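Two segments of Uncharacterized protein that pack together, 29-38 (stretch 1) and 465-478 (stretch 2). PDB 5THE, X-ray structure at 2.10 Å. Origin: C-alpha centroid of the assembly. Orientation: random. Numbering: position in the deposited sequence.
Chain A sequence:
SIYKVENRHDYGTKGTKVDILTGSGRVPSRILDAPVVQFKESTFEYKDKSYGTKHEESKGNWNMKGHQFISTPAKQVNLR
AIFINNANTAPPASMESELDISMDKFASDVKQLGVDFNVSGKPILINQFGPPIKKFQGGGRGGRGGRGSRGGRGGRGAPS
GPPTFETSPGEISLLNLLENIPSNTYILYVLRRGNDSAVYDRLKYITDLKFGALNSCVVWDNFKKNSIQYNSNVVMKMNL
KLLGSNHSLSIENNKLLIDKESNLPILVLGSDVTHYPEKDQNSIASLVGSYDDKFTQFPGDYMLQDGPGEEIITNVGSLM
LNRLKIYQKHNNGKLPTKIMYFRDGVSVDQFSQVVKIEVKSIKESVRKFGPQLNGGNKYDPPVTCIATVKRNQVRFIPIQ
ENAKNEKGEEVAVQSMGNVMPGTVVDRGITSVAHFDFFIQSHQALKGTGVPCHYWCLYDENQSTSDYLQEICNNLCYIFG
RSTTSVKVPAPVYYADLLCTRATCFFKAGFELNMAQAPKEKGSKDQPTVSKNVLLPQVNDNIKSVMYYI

Stretch 1 29-38: SRILDAPVVQ
Stretch 2 465-478: SDYLQEICNNLCYI

The apolar centre of the contact is the ring of Tyr477 (chi1 -73°, m; chi2 69°), just past the helix of stretch 2, with three neighbours from stretch 1, Ala34, Pro35 and Val37, while Val36 points away. Pro35, its ring puckered C-gamma endo, sets CD over one face, 3.5 Å from the centroid of the Tyr477 ring and 8° off the ring normal; this is a CH-pi contact, in which the slightly positive hydrogens on the carbon next to the proline nitrogen meet the pi cloud. Val37 (chi1 176°, t) reaches the ring edge, its CG2 4.1 Å from Tyr477 CD2. Ala34 meets the phenol end, with CB 3.5 Å from Tyr477 CE2 and 3.3 Å from Tyr477 OH.

The backbones run in the same sense along the contact: CA atoms pair as Leu32 with Glu470 (7.4 Å), Pro35 with Asn474 (5.9 Å) and Val37 with Tyr477 (7.3 Å), the closest approach falling at the proline. Stretch 1 leaves a strand at Ile31, crosses the helix side as an extended loop (phi/psi -77°/147° at Leu32, -71°/152° at Asp33, -72°/153° at Ala34 and -73°/167° at Pro35), and is again strand at Val37 and Gln38. Stretch 2 is helical from Ser465, with i to i+4 bonds such as Asn473 N to Gln469 O (3.0 Å); later Tyr477 N bonds to Asn474 O (2.9 Å), and Tyr477 has phi/psi -96°/3°.

One step outward, Leu32 (m, t) points toward the helix and lays CD1 3.9 Å from Gln469 CB, an apolar contact, and 3.6 Å from Gln469 O, a carbonyl oxygen that already accepts from Asn473 N. Asn473 (chi1 -174°, t; chi2 54°) turns ND2 to this loop, 4.0 Å from Leu32 CB and 3.4 Å from Asp33 O. Asn474 (chi1 -80°, m; chi2 7°) starts sideways, but its end comes nearer, with OD1 3.6 Å from Pro35 CD.

The polar edge belongs to Arg30 (chi1 to chi3 m, t, m; chi4 105°). Its NH2 donates to Gln469 OE1 at 3.0 Å and 169°, nearly straight, with the oxygen near the guanidinium plane, where the N-H bonds lie; Gln469 is m, t with chi3 10°. Asp466 (chi1 -76°, m) holds OD2 4.1 Å from Arg30 NH1, well out of that plane, so the charges attract without a direct bond. A water fills the gap, accepting from Arg30 NH1 (2.9 Å) and donating to Asp466 OD2 (2.6 Å) and Gln469 OE1 (2.7 Å). Together the stretches bury 485 Å².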

# COMPACT_ATOMS: atom_id res chain seq x y z
N SER A 29 -15.45 10.62 21.56
CA SER A 29 -14.30 10.21 20.78
C SER A 29 -13.03 10.57 21.53
O SER A 29 -13.03 11.43 22.42
CB SER A 29 -14.28 10.89 19.40
OG SER A 29 -13.78 12.21 19.51
N ARG A 30 -11.95 9.92 21.14
CA ARG A 30 -10.62 10.33 21.57
C ARG A 30 -9.78 10.58 20.32
O ARG A 30 -9.92 9.88 19.32
CB ARG A 30 -9.96 9.26 22.46
CG ARG A 30 -10.71 9.04 23.77
CD ARG A 30 -10.28 7.75 24.45
NE ARG A 30 -10.72 6.58 23.70
CZ ARG A 30 -9.93 5.82 22.95
NH1 ARG A 30 -8.63 6.10 22.87
NH2 ARG A 30 -10.44 4.77 22.28
N ILE A 31 -8.94 11.60 20.37
CA ILE A 31 -8.07 11.91 19.25
C ILE A 31 -6.67 11.47 19.64
O ILE A 31 -6.08 12.01 20.59
CB ILE A 31 -8.13 13.40 18.88
CG1 ILE A 31 -9.57 13.78 18.57
CG2 ILE A 31 -7.25 13.71 17.67
CD1 ILE A 31 -9.81 15.27 18.58
N LEU A 32 -6.15 10.46 18.94
CA LEU A 32 -4.80 9.97 19.16
C LEU A 32 -3.77 10.90 18.53
O LEU A 32 -4.00 11.54 17.51
CB LEU A 32 -4.64 8.56 18.57
CG LEU A 32 -5.54 7.48 19.17
CD1 LEU A 32 -5.18 6.10 18.63
CD2 LEU A 32 -5.46 7.48 20.70
N ASP A 33 -2.60 10.98 19.17
CA ASP A 33 -1.52 11.78 18.63
C ASP A 33 -0.94 11.11 17.38
O ASP A 33 -1.00 9.89 17.22
CB ASP A 33 -0.43 11.99 19.68
CG ASP A 33 -0.93 12.80 20.87
OD1 ASP A 33 -1.78 13.70 20.68
OD2 ASP A 33 -0.48 12.52 22.00
N ALA A 34 -0.39 11.93 16.49
CA ALA A 34 0.33 11.40 15.35
C ALA A 34 1.66 10.83 15.82
O ALA A 34 2.21 11.27 16.83
CB ALA A 34 0.58 12.50 14.31
N PRO A 35 2.21 9.85 15.11
CA PRO A 35 3.60 9.48 15.36
C PRO A 35 4.53 10.55 14.82
O PRO A 35 4.14 11.43 14.05
CB PRO A 35 3.78 8.16 14.59
CG PRO A 35 2.80 8.30 13.43
CD PRO A 35 1.61 9.07 14.01
N VAL A 36 5.79 10.45 15.22
CA VAL A 36 6.83 11.28 14.63
C VAL A 36 7.14 10.74 13.24
O VAL A 36 7.53 9.58 13.09
CB VAL A 36 8.08 11.28 15.51
CG1 VAL A 36 9.16 12.11 14.88
CG2 VAL A 36 7.74 11.80 16.91
N VAL A 37 6.96 11.58 12.22
CA VAL A 37 7.34 11.18 10.87
C VAL A 37 8.83 11.43 10.70
O VAL A 37 9.33 12.51 11.03
CB VAL A 37 6.52 11.93 9.82
CG1 VAL A 37 7.02 11.57 8.41
CG2 VAL A 37 5.03 11.59 9.95
N GLN A 38 9.55 10.44 10.19
CA GLN A 38 11.00 10.49 10.09
C GLN A 38 11.42 10.69 8.64
O GLN A 38 11.02 9.91 7.77
CB GLN A 38 11.63 9.20 10.63
CG GLN A 38 13.13 9.14 10.49
CD GLN A 38 13.82 10.04 11.50
OE1 GLN A 38 13.65 9.85 12.69
NE2 GLN A 38 14.58 11.02 11.04
N SER A 465 -6.82 -2.35 23.63
CA SER A 465 -7.37 -1.39 22.67
C SER A 465 -6.37 -0.27 22.37
O SER A 465 -6.20 0.12 21.22
CB SER A 465 -8.68 -0.81 23.17
OG SER A 465 -9.71 -1.78 23.09
N ASP A 466 -5.71 0.26 23.41
CA ASP A 466 -4.77 1.36 23.19
C ASP A 466 -3.62 0.94 22.29
O ASP A 466 -3.17 1.71 21.42
CB ASP A 466 -4.19 1.89 24.50
CG ASP A 466 -5.16 2.77 25.30
OD1 ASP A 466 -5.16 2.64 26.53
OD2 ASP A 466 -5.91 3.58 24.71
N TYR A 467 -3.08 -0.26 22.51
CA TYR A 467 -2.00 -0.76 21.67
C TYR A 467 -2.46 -0.93 20.22
O TYR A 467 -1.81 -0.45 19.28
CB TYR A 467 -1.48 -2.08 22.25
CG TYR A 467 -0.48 -2.78 21.35
CD1 TYR A 467 0.81 -2.30 21.22
CD2 TYR A 467 -0.84 -3.91 20.62
CE1 TYR A 467 1.73 -2.91 20.40
CE2 TYR A 467 0.08 -4.54 19.79
CZ TYR A 467 1.38 -4.03 19.71
OH TYR A 467 2.32 -4.61 18.88
N LEU A 468 -3.60 -1.59 20.03
CA LEU A 468 -4.07 -1.83 18.66
C LEU A 468 -4.44 -0.52 17.98
O LEU A 468 -4.19 -0.35 16.78
CB LEU A 468 -5.25 -2.79 18.65
CG LEU A 468 -4.97 -4.24 19.04
CD1 LEU A 468 -6.21 -5.06 18.78
CD2 LEU A 468 -3.77 -4.78 18.27
N GLN A 469 -5.04 0.42 18.71
CA GLN A 469 -5.45 1.66 18.07
C GLN A 469 -4.24 2.51 17.73
O GLN A 469 -4.25 3.22 16.71
CB GLN A 469 -6.43 2.44 18.96
CG GLN A 469 -7.78 1.74 19.03
CD GLN A 469 -8.67 2.20 20.19
OE1 GLN A 469 -8.39 3.17 20.85
NE2 GLN A 469 -9.73 1.48 20.43
N GLU A 470 -3.19 2.44 18.55
CA GLU A 470 -2.00 3.22 18.24
C GLU A 470 -1.30 2.65 17.01
O GLU A 470 -0.87 3.41 16.13
CB GLU A 470 -1.06 3.25 19.45
CG GLU A 470 0.09 4.23 19.29
CD GLU A 470 0.97 4.32 20.52
OE1 GLU A 470 0.70 3.63 21.53
OE2 GLU A 470 1.93 5.10 20.46
N ILE A 471 -1.18 1.33 16.94
CA ILE A 471 -0.59 0.66 15.78
C ILE A 471 -1.36 1.00 14.51
O ILE A 471 -0.77 1.37 13.48
CB ILE A 471 -0.58 -0.86 16.02
CG1 ILE A 471 0.56 -1.24 16.93
CG2 ILE A 471 -0.55 -1.63 14.70
CD1 ILE A 471 0.67 -2.70 16.99
N CYS A 472 -2.68 0.81 14.54
CA CYS A 472 -3.50 1.09 13.37
C CYS A 472 -3.30 2.53 12.92
O CYS A 472 -3.03 2.79 11.75
CB CYS A 472 -4.96 0.83 13.69
SG CYS A 472 -5.30 -0.94 13.78
N ASN A 473 -3.41 3.46 13.87
CA ASN A 473 -3.24 4.86 13.52
C ASN A 473 -1.82 5.13 13.01
O ASN A 473 -1.65 5.76 11.97
CB ASN A 473 -3.56 5.76 14.72
CG ASN A 473 -3.53 7.23 14.35
OD1 ASN A 473 -4.21 7.65 13.41
ND2 ASN A 473 -2.72 8.00 15.05
N ASN A 474 -0.80 4.63 13.73
CA ASN A 474 0.58 4.85 13.31
C ASN A 474 0.83 4.31 11.91
O ASN A 474 1.53 4.94 11.10
CB ASN A 474 1.56 4.17 14.29
CG ASN A 474 1.79 4.98 15.54
OD1 ASN A 474 1.13 6.00 15.77
ND2 ASN A 474 2.71 4.53 16.37
N LEU A 475 0.29 3.13 11.61
CA LEU A 475 0.56 2.54 10.31
C LEU A 475 -0.06 3.32 9.17
O LEU A 475 0.29 3.07 8.01
CB LEU A 475 0.08 1.09 10.30
CG LEU A 475 0.99 0.10 11.02
CD1 LEU A 475 0.33 -1.25 11.10
CD2 LEU A 475 2.29 0.01 10.27
N CYS A 476 -0.96 4.26 9.46
CA CYS A 476 -1.51 5.15 8.45
C CYS A 476 -0.52 6.21 8.00
O CYS A 476 -0.73 6.82 6.95
CB CYS A 476 -2.79 5.79 8.98
SG CYS A 476 -4.13 4.58 9.17
N TYR A 477 0.55 6.42 8.75
CA TYR A 477 1.52 7.46 8.45
C TYR A 477 2.72 6.96 7.65
O TYR A 477 3.63 7.75 7.40
CB TYR A 477 2.00 8.11 9.76
CG TYR A 477 0.98 9.02 10.41
CD1 TYR A 477 -0.18 8.50 10.98
CD2 TYR A 477 1.18 10.40 10.44
CE1 TYR A 477 -1.11 9.32 11.58
CE2 TYR A 477 0.25 11.24 11.04
CZ TYR A 477 -0.89 10.69 11.61
OH TYR A 477 -1.80 11.52 12.18
N ILE A 478 2.76 5.69 7.25
CA ILE A 478 3.89 5.24 6.46
C ILE A 478 3.44 4.63 5.14
O ILE A 478 3.98 3.62 4.69
CB ILE A 478 4.77 4.24 7.25
CG1 ILE A 478 3.92 3.14 7.87
CG2 ILE A 478 5.57 4.96 8.32
CD1 ILE A 478 4.73 2.21 8.70
O HOH W 1 -6.39 4.36 22.26